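Local atomic coordinates of mercuric reductase (Metallosphaera sedula, PDB entry 4YWO), a protein that probably uses NADPH and bound FAD to reduce mercuric ion to elemental mercury, as a homodimeric flavoprotein. Residues P151-T163 and N237-V249. Numbering follows the deposited sequence.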
ATOM      1  N   PRO A 151     -28.742  19.578 -10.549  1.00 30.17           N
ATOM      2  CA  PRO A 151     -29.071  20.857  -9.929  1.00 33.15           C
ATOM      3  C   PRO A 151     -30.130  21.581 -10.792  1.00 33.43           C
ATOM      4  O   PRO A 151     -30.246  21.318 -12.012  1.00 33.03           O
ATOM      5  CB  PRO A 151     -27.730  21.582  -9.844  1.00 33.16           C
ATOM      6  CG  PRO A 151     -26.883  20.960 -10.882  1.00 37.08           C
ATOM      7  CD  PRO A 151     -27.392  19.561 -11.159  1.00 30.62           C
ATOM      8  N   ARG A 152     -30.895  22.464 -10.154  1.00 34.85           N
ATOM      9  CA  ARG A 152     -31.921  23.242 -10.874  1.00 38.30           C
ATOM     10  C   ARG A 152     -31.221  24.473 -11.373  1.00 36.10           C
ATOM     11  O   ARG A 152     -30.989  25.400 -10.615  1.00 42.73           O
ATOM     12  CB  ARG A 152     -33.096  23.603  -9.940  1.00 44.21           C
ATOM     13  CG  ARG A 152     -33.425  22.541  -8.904  1.00 50.46           C
ATOM     14  CD  ARG A 152     -34.774  22.719  -8.201  1.00 61.44           C
ATOM     15  NE  ARG A 152     -35.864  22.872  -9.174  1.00 68.87           N
ATOM     16  CZ  ARG A 152     -36.353  24.039  -9.601  1.00 69.89           C
ATOM     17  NH1 ARG A 152     -35.885  25.203  -9.139  1.00 69.86           N
ATOM     18  NH2 ARG A 152     -37.320  24.043 -10.506  1.00 68.26           N
ATOM     19  N   ILE A 153     -30.775  24.447 -12.619  1.00 32.52           N
ATOM     20  CA  ILE A 153     -30.039  25.549 -13.243  1.00 31.77           C
ATOM     21  C   ILE A 153     -30.780  25.837 -14.546  1.00 31.67           C
ATOM     22  O   ILE A 153     -30.953  24.985 -15.360  1.00 29.58           O
ATOM     23  CB  ILE A 153     -28.589  25.161 -13.623  1.00 31.80           C
ATOM     24  CG1 ILE A 153     -27.788  24.885 -12.362  1.00 32.34           C
ATOM     25  CG2 ILE A 153     -27.917  26.267 -14.427  1.00 33.32           C
ATOM     26  CD1 ILE A 153     -26.373  24.400 -12.666  1.00 32.26           C
ATOM     27  N   PRO A 154     -31.228  27.078 -14.736  1.00 34.10           N
ATOM     28  CA  PRO A 154     -31.888  27.413 -15.984  1.00 32.70           C
ATOM     29  C   PRO A 154     -31.057  27.086 -17.205  1.00 26.54           C
ATOM     30  O   PRO A 154     -29.871  27.497 -17.331  1.00 30.84           O
ATOM     31  CB  PRO A 154     -32.134  28.948 -15.874  1.00 33.95           C
ATOM     32  CG  PRO A 154     -31.989  29.257 -14.456  1.00 35.56           C
ATOM     33  CD  PRO A 154     -31.180  28.182 -13.768  1.00 34.52           C
ATOM     34  N   GLY A 155     -31.689  26.385 -18.147  1.00 29.86           N
ATOM     35  CA  GLY A 155     -31.142  26.124 -19.445  1.00 29.18           C
ATOM     36  C   GLY A 155     -30.406  24.758 -19.540  1.00 30.79           C
ATOM     37  O   GLY A 155     -30.132  24.268 -20.620  1.00 29.43           O
ATOM     38  N   LEU A 156     -30.065  24.208 -18.381  1.00 31.14           N
ATOM     39  CA  LEU A 156     -29.263  22.967 -18.289  1.00 30.96           C
ATOM     40  C   LEU A 156     -29.934  21.776 -18.884  1.00 29.67           C
ATOM     41  O   LEU A 156     -29.324  21.018 -19.655  1.00 32.05           O
ATOM     42  CB  LEU A 156     -28.908  22.677 -16.820  1.00 29.62           C
ATOM     43  CG  LEU A 156     -28.074  21.371 -16.616  1.00 29.33           C
ATOM     44  CD1 LEU A 156     -26.728  21.565 -17.259  1.00 30.86           C
ATOM     45  CD2 LEU A 156     -27.940  21.054 -15.114  1.00 32.22           C
ATOM     46  N   ASP A 157     -31.216  21.577 -18.624  1.00 30.91           N
ATOM     47  CA  ASP A 157     -31.857  20.439 -19.209  1.00 36.63           C
ATOM     48  C   ASP A 157     -32.008  20.575 -20.692  1.00 36.50           C
ATOM     49  O   ASP A 157     -31.831  19.629 -21.399  1.00 36.07           O
ATOM     50  CB  ASP A 157     -33.178  20.166 -18.524  1.00 43.10           C
ATOM     51  CG  ASP A 157     -32.990  19.891 -17.040  1.00 55.64           C
ATOM     52  OD1 ASP A 157     -32.530  18.781 -16.660  1.00 57.43           O
ATOM     53  OD2 ASP A 157     -33.241  20.815 -16.246  1.00 66.13           O
ATOM     54  N   LYS A 158     -32.254  21.774 -21.193  1.00 41.35           N
ATOM     55  CA  LYS A 158     -32.437  21.967 -22.624  1.00 39.69           C
ATOM     56  C   LYS A 158     -31.128  21.854 -23.395  1.00 33.83           C
ATOM     57  O   LYS A 158     -31.060  21.253 -24.455  1.00 35.10           O
ATOM     58  CB  LYS A 158     -33.113  23.349 -22.841  1.00 46.01           C
ATOM     59  CG  LYS A 158     -33.018  23.959 -24.238  1.00 56.60           C
ATOM     60  CD  LYS A 158     -34.068  25.082 -24.440  1.00 68.91           C
ATOM     61  CE  LYS A 158     -34.020  26.212 -23.389  1.00 66.29           C
ATOM     62  NZ  LYS A 158     -32.681  26.857 -23.322  1.00 62.36           N
ATOM     63  N   VAL A 159     -30.059  22.392 -22.837  1.00 31.80           N
ATOM     64  CA  VAL A 159     -28.722  22.280 -23.436  1.00 29.46           C
ATOM     65  C   VAL A 159     -28.090  20.866 -23.327  1.00 29.60           C
ATOM     66  O   VAL A 159     -27.402  20.427 -24.249  1.00 30.11           O
ATOM     67  CB  VAL A 159     -27.826  23.376 -22.834  1.00 30.98           C
ATOM     68  CG1 VAL A 159     -26.385  23.201 -23.233  1.00 30.44           C
ATOM     69  CG2 VAL A 159     -28.290  24.799 -23.230  1.00 32.81           C
ATOM     70  N   GLY A 160     -28.418  20.161 -22.256  1.00 27.25           N
ATOM     71  CA  GLY A 160     -28.016  18.721 -22.088  1.00 24.84           C
ATOM     72  C   GLY A 160     -26.625  18.684 -21.413  1.00 26.52           C
ATOM     73  O   GLY A 160     -25.890  19.668 -21.353  1.00 23.96           O
ATOM     74  N   PHE A 161     -26.299  17.508 -20.902  1.00 22.60           N
ATOM     75  CA  PHE A 161     -25.055  17.381 -20.050  1.00 20.01           C
ATOM     76  C   PHE A 161     -24.772  15.876 -19.957  1.00 19.99           C
ATOM     77  O   PHE A 161     -25.534  15.020 -20.336  1.00 21.24           O
ATOM     78  CB  PHE A 161     -25.287  17.994 -18.674  1.00 19.44           C
ATOM     79  CG  PHE A 161     -26.471  17.448 -17.947  1.00 21.20           C
ATOM     80  CD1 PHE A 161     -26.454  16.269 -17.245  1.00 22.08           C
ATOM     81  CD2 PHE A 161     -27.738  18.076 -18.054  1.00 23.71           C
ATOM     82  CE1 PHE A 161     -27.599  15.703 -16.665  1.00 26.00           C
ATOM     83  CE2 PHE A 161     -28.860  17.545 -17.445  1.00 25.87           C
ATOM     84  CZ  PHE A 161     -28.847  16.359 -16.768  1.00 25.83           C
ATOM     85  N   TRP A 162     -23.578  15.577 -19.442  1.00 18.34           N
ATOM     86  CA  TRP A 162     -23.149  14.261 -19.119  1.00 16.49           C
ATOM     87  C   TRP A 162     -23.220  14.095 -17.591  1.00 15.18           C
ATOM     88  O   TRP A 162     -23.013  15.051 -16.830  1.00 17.44           O
ATOM     89  CB  TRP A 162     -21.750  13.989 -19.567  1.00 17.61           C
ATOM     90  CG  TRP A 162     -21.562  13.799 -20.998  1.00 19.57           C
ATOM     91  CD1 TRP A 162     -22.538  13.733 -21.968  1.00 23.97           C
ATOM     92  CD2 TRP A 162     -20.309  13.560 -21.660  1.00 20.53           C
ATOM     93  NE1 TRP A 162     -21.945  13.487 -23.212  1.00 23.29           N
ATOM     94  CE2 TRP A 162     -20.584  13.390 -23.032  1.00 22.26           C
ATOM     95  CE3 TRP A 162     -18.995  13.518 -21.226  1.00 21.87           C
ATOM     96  CZ2 TRP A 162     -19.580  13.180 -23.958  1.00 23.87           C
ATOM     97  CZ3 TRP A 162     -17.987  13.351 -22.183  1.00 22.23           C
ATOM     98  CH2 TRP A 162     -18.293  13.125 -23.503  1.00 22.85           C
ATOM     99  N   THR A 163     -23.468  12.858 -17.214  1.00 17.74           N
ATOM    100  CA  THR A 163     -23.229  12.401 -15.860  1.00 17.74           C
ATOM    101  C   THR A 163     -22.069  11.394 -15.946  1.00 18.59           C
ATOM    102  O   THR A 163     -21.488  11.164 -17.007  1.00 17.23           O
ATOM    103  CB  THR A 163     -24.403  11.725 -15.198  1.00 19.33           C
ATOM    104  OG1 THR A 163     -24.706  10.487 -15.839  1.00 20.68           O
ATOM    105  CG2 THR A 163     -25.619  12.624 -15.194  1.00 21.53           C
ATOM    106  N   ASN A 237     -20.880  30.669  -8.635  1.00 33.55           N
ATOM    107  CA  ASN A 237     -22.304  30.306  -8.752  1.00 34.55           C
ATOM    108  C   ASN A 237     -22.688  30.292 -10.165  1.00 31.96           C
ATOM    109  O   ASN A 237     -22.384  31.247 -10.890  1.00 34.56           O
ATOM    110  CB  ASN A 237     -23.222  31.315  -8.052  1.00 40.03           C
ATOM    111  CG  ASN A 237     -22.983  31.317  -6.557  1.00 48.15           C
ATOM    112  OD1 ASN A 237     -23.307  30.348  -5.860  1.00 49.78           O
ATOM    113  ND2 ASN A 237     -22.328  32.360  -6.069  1.00 51.43           N
ATOM    114  N   VAL A 238     -23.226  29.167 -10.582  1.00 30.59           N
ATOM    115  CA  VAL A 238     -23.624  28.976 -11.956  1.00 30.61           C
ATOM    116  C   VAL A 238     -25.044  29.520 -12.032  1.00 31.74           C
ATOM    117  O   VAL A 238     -25.865  29.061 -11.340  1.00 36.01           O
ATOM    118  CB  VAL A 238     -23.584  27.488 -12.363  1.00 32.61           C
ATOM    119  CG1 VAL A 238     -24.110  27.311 -13.780  1.00 33.95           C
ATOM    120  CG2 VAL A 238     -22.120  27.037 -12.302  1.00 30.88           C
ATOM    121  N   LYS A 239     -25.290  30.492 -12.906  1.00 30.19           N
ATOM    122  CA  LYS A 239     -26.627  31.138 -13.053  1.00 34.04           C
ATOM    123  C   LYS A 239     -27.517  30.533 -14.135  1.00 34.90           C
ATOM    124  O   LYS A 239     -28.747  30.445 -13.975  1.00 36.42           O
ATOM    125  CB  LYS A 239     -26.422  32.622 -13.344  1.00 40.58           C
ATOM    126  CG  LYS A 239     -25.486  33.275 -12.372  1.00 45.17           C
ATOM    127  CD  LYS A 239     -25.708  34.770 -12.300  1.00 55.87           C
ATOM    128  CE  LYS A 239     -25.319  35.471 -13.578  1.00 60.18           C
ATOM    129  NZ  LYS A 239     -24.866  36.854 -13.266  1.00 62.17           N
ATOM    130  N   GLU A 240     -26.905  30.111 -15.229  1.00 31.19           N
ATOM    131  CA  GLU A 240     -27.595  29.706 -16.412  1.00 34.11           C
ATOM    132  C   GLU A 240     -26.654  28.968 -17.363  1.00 29.98           C
ATOM    133  O   GLU A 240     -25.413  29.195 -17.363  1.00 29.63           O
ATOM    134  CB  GLU A 240     -28.115  30.994 -17.084  1.00 39.35           C
ATOM    135  CG  GLU A 240     -29.000  30.761 -18.290  1.00 46.11           C
ATOM    136  CD  GLU A 240     -29.371  32.075 -19.033  1.00 47.74           C
ATOM    137  OE1 GLU A 240     -28.972  33.178 -18.568  1.00 44.21           O
ATOM    138  OE2 GLU A 240     -30.058  31.963 -20.080  1.00 48.88           O
ATOM    139  N   VAL A 241     -27.222  28.111 -18.184  1.00 28.74           N
ATOM    140  CA  VAL A 241     -26.550  27.524 -19.310  1.00 30.42           C
ATOM    141  C   VAL A 241     -27.275  27.812 -20.627  1.00 30.80           C
ATOM    142  O   VAL A 241     -28.503  27.716 -20.706  1.00 29.39           O
ATOM    143  CB  VAL A 241     -26.446  25.966 -19.113  1.00 30.01           C
ATOM    144  CG1 VAL A 241     -25.686  25.333 -20.230  1.00 33.74           C
ATOM    145  CG2 VAL A 241     -25.768  25.663 -17.780  1.00 30.63           C
ATOM    146  N   ARG A 242     -26.495  28.095 -21.627  1.00 31.81           N
ATOM    147  CA  ARG A 242     -27.035  28.301 -22.991  1.00 39.84           C
ATOM    148  C   ARG A 242     -26.162  27.670 -24.034  1.00 40.08           C
ATOM    149  O   ARG A 242     -25.034  27.244 -23.743  1.00 33.04           O
ATOM    150  CB  ARG A 242     -27.354  29.795 -23.266  1.00 43.94           C
ATOM    151  CG  ARG A 242     -26.301  30.827 -23.044  1.00 50.41           C
ATOM    152  CD  ARG A 242     -26.863  32.244 -23.329  1.00 59.97           C
ATOM    153  NE  ARG A 242     -25.815  33.281 -23.196  1.00 66.15           N
ATOM    154  CZ  ARG A 242     -24.920  33.626 -24.139  1.00 67.08           C
ATOM    155  NH1 ARG A 242     -24.940  33.098 -25.376  1.00 64.23           N
ATOM    156  NH2 ARG A 242     -23.989  34.535 -23.848  1.00 67.80           N
ATOM    157  N   LYS A 243     -26.686  27.519 -25.246  1.00 37.07           N
ATOM    158  CA  LYS A 243     -25.955  26.931 -26.322  1.00 41.60           C
ATOM    159  C   LYS A 243     -25.474  28.010 -27.290  1.00 45.55           C
ATOM    160  O   LYS A 243     -26.306  28.787 -27.802  1.00 42.64           O
ATOM    161  CB  LYS A 243     -26.877  25.944 -27.059  1.00 46.06           C
ATOM    162  CG  LYS A 243     -26.275  25.157 -28.214  1.00 46.62           C
ATOM    163  CD  LYS A 243     -25.086  24.282 -27.801  1.00 50.81           C
ATOM    164  CE  LYS A 243     -24.546  23.490 -28.983  1.00 54.81           C
ATOM    165  NZ  LYS A 243     -23.527  22.511 -28.515  1.00 62.67           N
ATOM    166  N   GLY A 244     -24.156  28.048 -27.529  1.00 44.98           N
ATOM    167  CA  GLY A 244     -23.501  28.886 -28.576  1.00 43.50           C
ATOM    168  C   GLY A 244     -22.876  27.948 -29.569  1.00 39.49           C
ATOM    169  O   GLY A 244     -23.479  26.942 -29.952  1.00 39.93           O
ATOM    170  N   ALA A 245     -21.646  28.233 -29.976  1.00 38.41           N
ATOM    171  CA  ALA A 245     -20.891  27.270 -30.768  1.00 41.90           C
ATOM    172  C   ALA A 245     -20.788  25.949 -29.981  1.00 45.19           C
ATOM    173  O   ALA A 245     -21.199  24.865 -30.452  1.00 49.53           O
ATOM    174  CB  ALA A 245     -19.527  27.842 -31.092  1.00 43.85           C
ATOM    175  N   GLY A 246     -20.320  26.065 -28.750  1.00 40.81           N
ATOM    176  CA  GLY A 246     -20.505  24.975 -27.795  1.00 40.07           C
ATOM    177  C   GLY A 246     -21.397  25.381 -26.669  1.00 38.55           C
ATOM    178  O   GLY A 246     -22.228  26.288 -26.787  1.00 33.57           O
ATOM    179  N   LYS A 247     -21.229  24.725 -25.532  1.00 26.31           N
ATOM    180  CA  LYS A 247     -22.096  24.949 -24.419  1.00 27.47           C
ATOM    181  C   LYS A 247     -21.519  26.008 -23.583  1.00 28.09           C
ATOM    182  O   LYS A 247     -20.284  26.028 -23.315  1.00 30.70           O
ATOM    183  CB  LYS A 247     -22.346  23.656 -23.614  1.00 23.73           C
ATOM    184  CG  LYS A 247     -22.832  22.497 -24.423  1.00 25.13           C
ATOM    185  CD  LYS A 247     -23.356  21.326 -23.634  1.00 26.40           C
ATOM    186  CE  LYS A 247     -23.740  20.225 -24.569  1.00 26.68           C
ATOM    187  NZ  LYS A 247     -24.360  19.161 -23.875  1.00 26.68           N
ATOM    188  N   ILE A 248     -22.380  26.950 -23.154  1.00 27.38           N
ATOM    189  CA  ILE A 248     -21.956  28.098 -22.365  1.00 27.67           C
ATOM    190  C   ILE A 248     -22.507  28.053 -20.948  1.00 28.30           C
ATOM    191  O   ILE A 248     -23.740  28.047 -20.748  1.00 30.02           O
ATOM    192  CB  ILE A 248     -22.326  29.476 -23.017  1.00 30.94           C
ATOM    193  CG1 ILE A 248     -21.766  29.541 -24.455  1.00 33.88           C
ATOM    194  CG2 ILE A 248     -21.719  30.579 -22.198  1.00 31.21           C
ATOM    195  CD1 ILE A 248     -22.356  30.661 -25.300  1.00 40.15           C
ATOM    196  N   VAL A 249     -21.610  27.952 -19.959  1.00 28.31           N
ATOM    197  CA  VAL A 249     -21.981  28.052 -18.588  1.00 26.31           C
ATOM    198  C   VAL A 249     -21.736  29.505 -18.111  1.00 25.89           C
ATOM    199  O   VAL A 249     -20.624  30.007 -18.127  1.00 28.16           O
ATOM    200  CB  VAL A 249     -21.228  27.002 -17.683  1.00 26.62           C
ATOM    201  CG1 VAL A 249     -21.717  27.132 -16.247  1.00 28.54           C
ATOM    202  CG2 VAL A 249     -21.412  25.622 -18.294  1.00 28.35           C
TER
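I153 meets V238 near the start of the outer strand 238-243. Its CD1 lies 3.9 Å from V238 CG1, and the two side chains cross at about a right angle. With chi1 at -66°, CG2 stands anti to the backbone N and reaches V241 CG2. I153 also opens a type II turn that runs to L156. P154 sets CD and CG against K239 O, CD at 3.3 Å; K239 and E240 form a classic beta bulge opposite I250. The P154 carbonyl O accepts the V241 amide N at 2.8 Å, in a nearly straight bond (168° at the hydrogen). E240 CA also makes a CA-H...O contact to this oxygen. G155 has positive phi and comes close to the strand, its CA 3.3 Å from V241 O. In the short helix 156-159, L156 CD1 touches V241 CG2. V159 points at the hairpin: CG1 meets V241 CG1 at 3.7 Å and the K247 methylenes, while CG2 rests on the R242 backbone. At the end of the helix, K247 NZ reaches V159 O and, at 3.0 Å, G160 O, both weak bonds. The contact thus joins the turn and helix to strand 238-243 and, through K247, to the central strand of a three-stranded antiparallel sheet. One backbone bond ties the turn to the outer strand, beside apolar packing. The K247 ammonium is shared between two carbonyls and E260, its stronger partner in a salt bridge.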